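Long-range contact in vascular protein tyrosine phosphatase 1 (Rattus norvegicus, PDB 3I36), which probably removes phosphate from tyrosine residues of other proteins by hydrolysis, through the receptor-type phosphatase catalytic domain described here: residues L220-R228 with F254-E265. Residues are numbered along the deposited sequence; the frame is centred on the assembly and turned at random. Where two conformers were deposited one is given.
Sequences LINFRYLVR and FIAIDRLIYQIE
Arg224 and Arg228, one turn apart on a helix, both reach the carboxylate of Asp258 on a second helix, a compact example of how a buried acid can join two helices that pass at a steep angle. Arg228 gives it a paired grip: NH2 meets Asp258 OD2 at 2.7 Å on the syn side, lying 27° out of the carboxylate plane, while NE hydrogen-bonds to OD1, as does NH1 of Arg224, less straight; both of these rest on an oxygen whose position is less certain. The guanidinium of Arg224 is sandwiched, with Ile261 CD1 3.3 Å above one face and Arg228 CG over the other; bends at chi2 and chi3 fold the chain into the hole between Phe254, Asp258, Ile261 and Tyr262. Tyr262 in turn lays its CE2 over a face of the Arg228 guanidinium. On the solvent side, a water accepts from Arg224 NH2 and donates to Glu265 OE1, and a second water links Glu265 OE2 to Tyr225 OH.

Apolar packing flanks the charges. Phe254 is a knob among Leu220, Phe223, Arg224 and Val227; its chi1 of 175° swings CG away from its own N and carries the ring across to them, its CE1 3.8 Å from Phe223 CD2. Leu220 CD2 presses tightly on Ile257 CD1.

The segment axes approach to 10.3 Å at 77°. The first residues of helix 249-267, Gly249 and Arg250, close the probable substrate-binding loop that begins at Cys244, and the side chain of Phe254 lies about 6 Å from that of Arg250. Helix 290-305 packs against Leu220, Ile257 and Ile261, while Phe114 of strand 114-117 touches Arg228 and Asp258.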
ATOM      1  N   LEU A 220      -0.708  12.426   6.679  1.00 18.58           N
ATOM      2  CA  LEU A 220      -0.329  11.159   6.096  1.00 19.07           C
ATOM      3  C   LEU A 220       1.106  10.821   6.480  1.00 14.64           C
ATOM      4  O   LEU A 220       1.438   9.658   6.720  1.00 13.63           O
ATOM      5  CB  LEU A 220      -0.488  11.187   4.584  1.00 21.79           C
ATOM      6  CG  LEU A 220      -0.297   9.848   3.877  1.00 17.40           C
ATOM      7  CD1 LEU A 220      -1.332   8.835   4.352  1.00 14.46           C
ATOM      8  CD2 LEU A 220      -0.413  10.056   2.392  1.00 17.35           C
ATOM      9  N   ILE A 221       1.961  11.837   6.533  1.00 15.63           N
ATOM     10  CA  ILE A 221       3.350  11.612   6.912  1.00 17.28           C
ATOM     11  C   ILE A 221       3.450  11.176   8.374  1.00 15.42           C
ATOM     12  O   ILE A 221       4.185  10.247   8.697  1.00 16.13           O
ATOM     13  CB  ILE A 221       4.217  12.849   6.646  1.00 17.45           C
ATOM     14  CG1 ILE A 221       4.413  13.038   5.140  1.00 19.49           C
ATOM     15  CG2 ILE A 221       5.557  12.728   7.366  1.00 19.05           C
ATOM     16  CD1 ILE A 221       4.851  14.444   4.739  1.00 18.62           C
ATOM     17  N   ASN A 222       2.705  11.836   9.258  1.00 13.37           N
ATOM     18  CA  ASN A 222       2.658  11.433  10.656  0.50 19.30           C
ATOM     19  C   ASN A 222       2.100  10.023  10.814  1.00 16.77           C
ATOM     20  O   ASN A 222       2.552   9.254  11.657  1.00 14.38           O
ATOM     21  CB  ASN A 222       1.831  12.429  11.467  0.50 22.72           C
ATOM     22  CG  ASN A 222       2.479  13.796  11.539  0.50 19.25           C
ATOM     23  OD1 ASN A 222       3.694  13.931  11.375  0.50 17.30           O
ATOM     24  ND2 ASN A 222       1.670  14.820  11.790  0.50 20.49           N
ATOM     25  N   PHE A 223       1.107   9.699   9.995  1.00 16.14           N
ATOM     26  CA  PHE A 223       0.512   8.372   9.988  1.00 12.65           C
ATOM     27  C   PHE A 223       1.576   7.364   9.563  1.00 13.40           C
ATOM     28  O   PHE A 223       1.732   6.318  10.195  1.00 14.19           O
ATOM     29  CB  PHE A 223      -0.661   8.381   9.018  1.00 13.49           C
ATOM     30  CG  PHE A 223      -1.278   7.052   8.771  1.00 16.52           C
ATOM     31  CD1 PHE A 223      -2.218   6.538   9.644  1.00 16.89           C
ATOM     32  CD2 PHE A 223      -0.979   6.343   7.619  1.00 16.37           C
ATOM     33  CE1 PHE A 223      -2.832   5.330   9.379  1.00 14.97           C
ATOM     34  CE2 PHE A 223      -1.587   5.127   7.359  1.00 12.87           C
ATOM     35  CZ  PHE A 223      -2.520   4.625   8.245  1.00 12.14           C
ATOM     36  N   ARG A 224       2.313   7.677   8.500  1.00 11.85           N
ATOM     37  CA  ARG A 224       3.438   6.827   8.112  1.00 11.42           C
ATOM     38  C   ARG A 224       4.414   6.640   9.266  1.00  9.84           C
ATOM     39  O   ARG A 224       4.885   5.525   9.525  1.00 13.23           O
ATOM     40  CB  ARG A 224       4.207   7.353   6.887  1.00 14.05           C
ATOM     41  CG  ARG A 224       5.054   6.210   6.307  1.00 24.99           C
ATOM     42  CD  ARG A 224       6.555   6.447   6.042  1.00 34.72           C
ATOM     43  NE  ARG A 224       7.299   7.040   7.130  1.00 23.57           N
ATOM     44  CZ  ARG A 224       8.607   6.885   7.363  1.00 23.01           C
ATOM     45  NH1 ARG A 224       9.379   6.087   6.639  1.00 23.57           N
ATOM     46  NH2 ARG A 224       9.151   7.539   8.372  1.00 15.14           N
ATOM     47  N   TYR A 225       4.762   7.727   9.946  1.00 14.08           N
ATOM     48  CA  TYR A 225       5.652   7.608  11.094  0.50 16.30           C
ATOM     49  C   TYR A 225       5.087   6.658  12.144  1.00 17.40           C
ATOM     50  O   TYR A 225       5.828   5.889  12.742  1.00 15.43           O
ATOM     51  CB  TYR A 225       5.993   8.973  11.703  0.50 16.69           C
ATOM     52  CG  TYR A 225       7.053   9.715  10.919  0.50 18.29           C
ATOM     53  CD1 TYR A 225       8.367   9.259  10.885  0.50 13.24           C
ATOM     54  CD2 TYR A 225       6.740  10.860  10.202  0.50 26.43           C
ATOM     55  CE1 TYR A 225       9.334   9.926  10.164  0.50 22.28           C
ATOM     56  CE2 TYR A 225       7.706  11.540   9.485  0.50 27.31           C
ATOM     57  CZ  TYR A 225       8.994  11.068   9.467  0.50 22.49           C
ATOM     58  OH  TYR A 225       9.945  11.739   8.746  0.50 32.11           O
ATOM     59  N   LEU A 226       3.777   6.697  12.360  1.00 15.27           N
ATOM     60  CA  LEU A 226       3.165   5.784  13.328  1.00 14.47           C
ATOM     61  C   LEU A 226       3.362   4.335  12.899  1.00 17.30           C
ATOM     62  O   LEU A 226       3.742   3.474  13.699  1.00 12.37           O
ATOM     63  CB  LEU A 226       1.676   6.085  13.486  1.00 16.63           C
ATOM     64  CG  LEU A 226       1.326   7.392  14.196  1.00 25.26           C
ATOM     65  CD1 LEU A 226      -0.175   7.506  14.393  1.00 27.51           C
ATOM     66  CD2 LEU A 226       2.062   7.496  15.538  1.00 31.06           C
ATOM     67  N   VAL A 227       3.108   4.072  11.622  1.00 14.12           N
ATOM     68  CA  VAL A 227       3.295   2.735  11.086  1.00 15.17           C
ATOM     69  C   VAL A 227       4.730   2.308  11.311  1.00 15.20           C
ATOM     70  O   VAL A 227       5.006   1.202  11.780  1.00 16.73           O
ATOM     71  CB  VAL A 227       2.975   2.689   9.582  1.00 12.47           C
ATOM     72  CG1 VAL A 227       3.270   1.307   8.997  1.00 15.79           C
ATOM     73  CG2 VAL A 227       1.533   3.079   9.341  1.00 15.12           C
ATOM     74  N   ARG A 228       5.654   3.190  10.964  1.00 13.11           N
ATOM     75  CA  ARG A 228       7.072   2.886  11.085  1.00 13.01           C
ATOM     76  C   ARG A 228       7.485   2.661  12.537  1.00 13.79           C
ATOM     77  O   ARG A 228       8.305   1.787  12.844  1.00 17.48           O
ATOM     78  CB  ARG A 228       7.891   4.004  10.437  1.00 14.76           C
ATOM     79  CG  ARG A 228       8.013   3.816   8.921  1.00 15.38           C
ATOM     80  CD  ARG A 228       8.649   2.473   8.690  1.00 19.30           C
ATOM     81  NE  ARG A 228       8.605   2.021   7.306  1.00 14.25           N
ATOM     82  CZ  ARG A 228       8.879   0.774   6.946  1.00 17.56           C
ATOM     83  NH1 ARG A 228       9.200  -0.111   7.878  1.00 17.96           N
ATOM     84  NH2 ARG A 228       8.825   0.406   5.671  1.00 16.04           N
ATOM     85  N   PHE A 254       1.317   5.974  -0.471  1.00  8.54           N
ATOM     86  CA  PHE A 254       1.816   5.725   0.863  1.00 10.27           C
ATOM     87  C   PHE A 254       3.173   5.015   0.806  1.00 12.86           C
ATOM     88  O   PHE A 254       4.125   5.384   1.501  1.00 11.13           O
ATOM     89  CB  PHE A 254       0.833   4.871   1.632  1.00  8.42           C
ATOM     90  CG  PHE A 254       1.341   4.467   2.977  1.00 10.89           C
ATOM     91  CD1 PHE A 254       1.169   5.304   4.064  1.00 11.61           C
ATOM     92  CD2 PHE A 254       2.026   3.288   3.141  1.00 12.06           C
ATOM     93  CE1 PHE A 254       1.646   4.961   5.299  1.00 14.31           C
ATOM     94  CE2 PHE A 254       2.519   2.934   4.385  1.00 11.35           C
ATOM     95  CZ  PHE A 254       2.315   3.782   5.468  1.00 12.50           C
ATOM     96  N   ILE A 255       3.263   3.986  -0.023  1.00 10.08           N
ATOM     97  CA  ILE A 255       4.510   3.241  -0.096  1.00 10.80           C
ATOM     98  C   ILE A 255       5.630   4.148  -0.580  1.00  8.68           C
ATOM     99  O   ILE A 255       6.745   4.149  -0.032  1.00  9.25           O
ATOM    100  CB  ILE A 255       4.386   2.033  -1.015  1.00  8.33           C
ATOM    101  CG1 ILE A 255       3.485   0.979  -0.360  1.00  9.19           C
ATOM    102  CG2 ILE A 255       5.788   1.462  -1.318  1.00  8.68           C
ATOM    103  CD1 ILE A 255       3.234  -0.206  -1.252  1.00 10.12           C
ATOM    104  N   ALA A 256       5.327   4.954  -1.589  1.00  8.60           N
ATOM    105  CA  ALA A 256       6.343   5.859  -2.125  1.00 11.43           C
ATOM    106  C   ALA A 256       6.778   6.849  -1.059  1.00 12.40           C
ATOM    107  O   ALA A 256       7.960   7.135  -0.919  1.00  9.04           O
ATOM    108  CB  ALA A 256       5.814   6.599  -3.354  1.00  8.84           C
ATOM    109  N   ILE A 257       5.827   7.374  -0.292  1.00  8.86           N
ATOM    110  CA  ILE A 257       6.181   8.345   0.732  1.00 12.20           C
ATOM    111  C   ILE A 257       7.122   7.691   1.738  1.00 10.53           C
ATOM    112  O   ILE A 257       8.107   8.276   2.189  1.00 10.66           O
ATOM    113  CB  ILE A 257       4.934   8.784   1.498  1.00 15.22           C
ATOM    114  CG1 ILE A 257       4.089   9.719   0.638  1.00 17.95           C
ATOM    115  CG2 ILE A 257       5.318   9.452   2.812  1.00 20.57           C
ATOM    116  CD1 ILE A 257       2.713   9.982   1.244  1.00 17.49           C
ATOM    117  N   ASP A 258       6.818   6.457   2.091  1.00 10.15           N
ATOM    118  CA  ASP A 258       7.640   5.766   3.080  1.00 11.05           C
ATOM    119  C   ASP A 258       9.058   5.632   2.550  1.00 15.28           C
ATOM    120  O   ASP A 258      10.047   5.882   3.256  1.00 12.06           O
ATOM    121  CB  ASP A 258       7.061   4.390   3.392  1.00  9.17           C
ATOM    122  CG  ASP A 258       7.903   3.624   4.396  1.00 10.11           C
ATOM    123  OD1 ASP A 258       8.025   4.080   5.551  1.00 13.19           O
ATOM    124  OD2 ASP A 258       8.440   2.565   4.027  1.00 11.39           O
ATOM    125  N   ARG A 259       9.151   5.237   1.292  1.00 14.23           N
ATOM    126  CA  ARG A 259      10.439   5.050   0.664  1.00 13.76           C
ATOM    127  C   ARG A 259      11.200   6.359   0.525  1.00 12.22           C
ATOM    128  O   ARG A 259      12.404   6.405   0.765  1.00 12.10           O
ATOM    129  CB  ARG A 259      10.254   4.377  -0.685  1.00 13.77           C
ATOM    130  CG  ARG A 259       9.749   2.950  -0.530  1.00 12.98           C
ATOM    131  CD  ARG A 259       9.494   2.309  -1.871  1.00  9.90           C
ATOM    132  NE  ARG A 259      10.699   2.268  -2.690  1.00 12.55           N
ATOM    133  CZ  ARG A 259      10.810   1.571  -3.816  1.00 15.14           C
ATOM    134  NH1 ARG A 259       9.790   0.835  -4.239  1.00 11.16           N
ATOM    135  NH2 ARG A 259      11.938   1.608  -4.516  1.00 11.58           N
ATOM    136  N   LEU A 260      10.491   7.416   0.140  1.00  9.99           N
ATOM    137  CA  LEU A 260      11.101   8.727  -0.008  1.00 14.15           C
ATOM    138  C   LEU A 260      11.657   9.215   1.307  1.00 12.94           C
ATOM    139  O   LEU A 260      12.722   9.822   1.350  1.00 11.55           O
ATOM    140  CB  LEU A 260      10.066   9.725  -0.507  1.00 16.78           C
ATOM    141  CG  LEU A 260       9.820   9.553  -1.996  1.00 23.37           C
ATOM    142  CD1 LEU A 260       8.514  10.220  -2.359  1.00 19.96           C
ATOM    143  CD2 LEU A 260      11.008  10.144  -2.763  1.00 21.34           C
ATOM    144  N   ILE A 261      10.928   8.977   2.390  1.00 11.21           N
ATOM    145  CA  ILE A 261      11.406   9.453   3.684  1.00 13.79           C
ATOM    146  C   ILE A 261      12.711   8.767   4.044  1.00 14.01           C
ATOM    147  O   ILE A 261      13.664   9.416   4.483  1.00 12.34           O
ATOM    148  CB  ILE A 261      10.361   9.251   4.790  1.00 15.33           C
ATOM    149  CG1 ILE A 261       9.153  10.175   4.535  1.00 12.28           C
ATOM    150  CG2 ILE A 261      10.984   9.486   6.162  1.00 13.80           C
ATOM    151  CD1 ILE A 261       7.935   9.861   5.424  1.00 17.92           C
ATOM    152  N   TYR A 262      12.780   7.457   3.837  1.00 12.65           N
ATOM    153  CA  TYR A 262      14.041   6.773   4.112  1.00 11.18           C
ATOM    154  C   TYR A 262      15.167   7.346   3.268  1.00 10.47           C
ATOM    155  O   TYR A 262      16.267   7.573   3.757  1.00 12.85           O
ATOM    156  CB  TYR A 262      13.929   5.301   3.810  1.00 10.63           C
ATOM    157  CG  TYR A 262      13.312   4.494   4.916  1.00 12.77           C
ATOM    158  CD1 TYR A 262      13.923   4.404   6.160  1.00 17.77           C
ATOM    159  CD2 TYR A 262      12.137   3.788   4.706  1.00 10.46           C
ATOM    160  CE1 TYR A 262      13.369   3.649   7.171  1.00 18.59           C
ATOM    161  CE2 TYR A 262      11.575   3.019   5.705  1.00 10.75           C
ATOM    162  CZ  TYR A 262      12.193   2.953   6.939  1.00 17.43           C
ATOM    163  OH  TYR A 262      11.639   2.178   7.929  1.00 21.05           O
ATOM    164  N   GLN A 263      14.878   7.554   1.991  1.00 11.56           N
ATOM    165  CA  GLN A 263      15.823   8.098   1.024  0.50 16.47           C
ATOM    166  C   GLN A 263      16.361   9.434   1.525  1.00 12.40           C
ATOM    167  O   GLN A 263      17.558   9.693   1.539  1.00 13.01           O
ATOM    168  CB  GLN A 263      15.065   8.336  -0.282  0.50 18.63           C
ATOM    169  CG  GLN A 263      15.688   7.785  -1.541  0.50 19.83           C
ATOM    170  CD  GLN A 263      14.696   7.769  -2.699  0.50 14.07           C
ATOM    171  OE1 GLN A 263      13.951   8.731  -2.913  0.50 13.49           O
ATOM    172  NE2 GLN A 263      14.683   6.679  -3.449  0.50 17.09           N
ATOM    173  N   ILE A 264      15.427  10.308   1.900  1.00 12.74           N
ATOM    174  CA  ILE A 264      15.773  11.627   2.410  1.00 15.32           C
ATOM    175  C   ILE A 264      16.636  11.482   3.657  1.00 16.78           C
ATOM    176  O   ILE A 264      17.685  12.106   3.782  1.00 17.88           O
ATOM    177  CB  ILE A 264      14.500  12.422   2.785  1.00 17.38           C
ATOM    178  CG1 ILE A 264      13.808  12.950   1.528  1.00 18.88           C
ATOM    179  CG2 ILE A 264      14.840  13.578   3.734  1.00 18.30           C
ATOM    180  CD1 ILE A 264      12.387  13.439   1.800  1.00 23.11           C
ATOM    181  N   GLU A 265      16.182  10.653   4.582  1.00 16.05           N
ATOM    182  CA  GLU A 265      16.865  10.483   5.861  1.00 18.02           C
ATOM    183  C   GLU A 265      18.248   9.870   5.676  1.00 18.92           C
ATOM    184  O   GLU A 265      19.207  10.300   6.295  1.00 18.28           O
ATOM    185  CB  GLU A 265      16.018   9.602   6.785  1.00 17.64           C
ATOM    186  CG  GLU A 265      14.825  10.345   7.315  1.00 20.13           C
ATOM    187  CD  GLU A 265      13.901   9.491   8.160  1.00 23.83           C
ATOM    188  OE1 GLU A 265      14.073   8.254   8.190  1.00 18.56           O
ATOM    189  OE2 GLU A 265      13.002  10.078   8.789  1.00 21.70           O
TER
HETATM  190  O   HOH W   1      11.963   6.896   8.678  1.00 16.82           O
HETATM  191  O   HOH W   2      11.874  12.706   7.474  1.00 44.24           O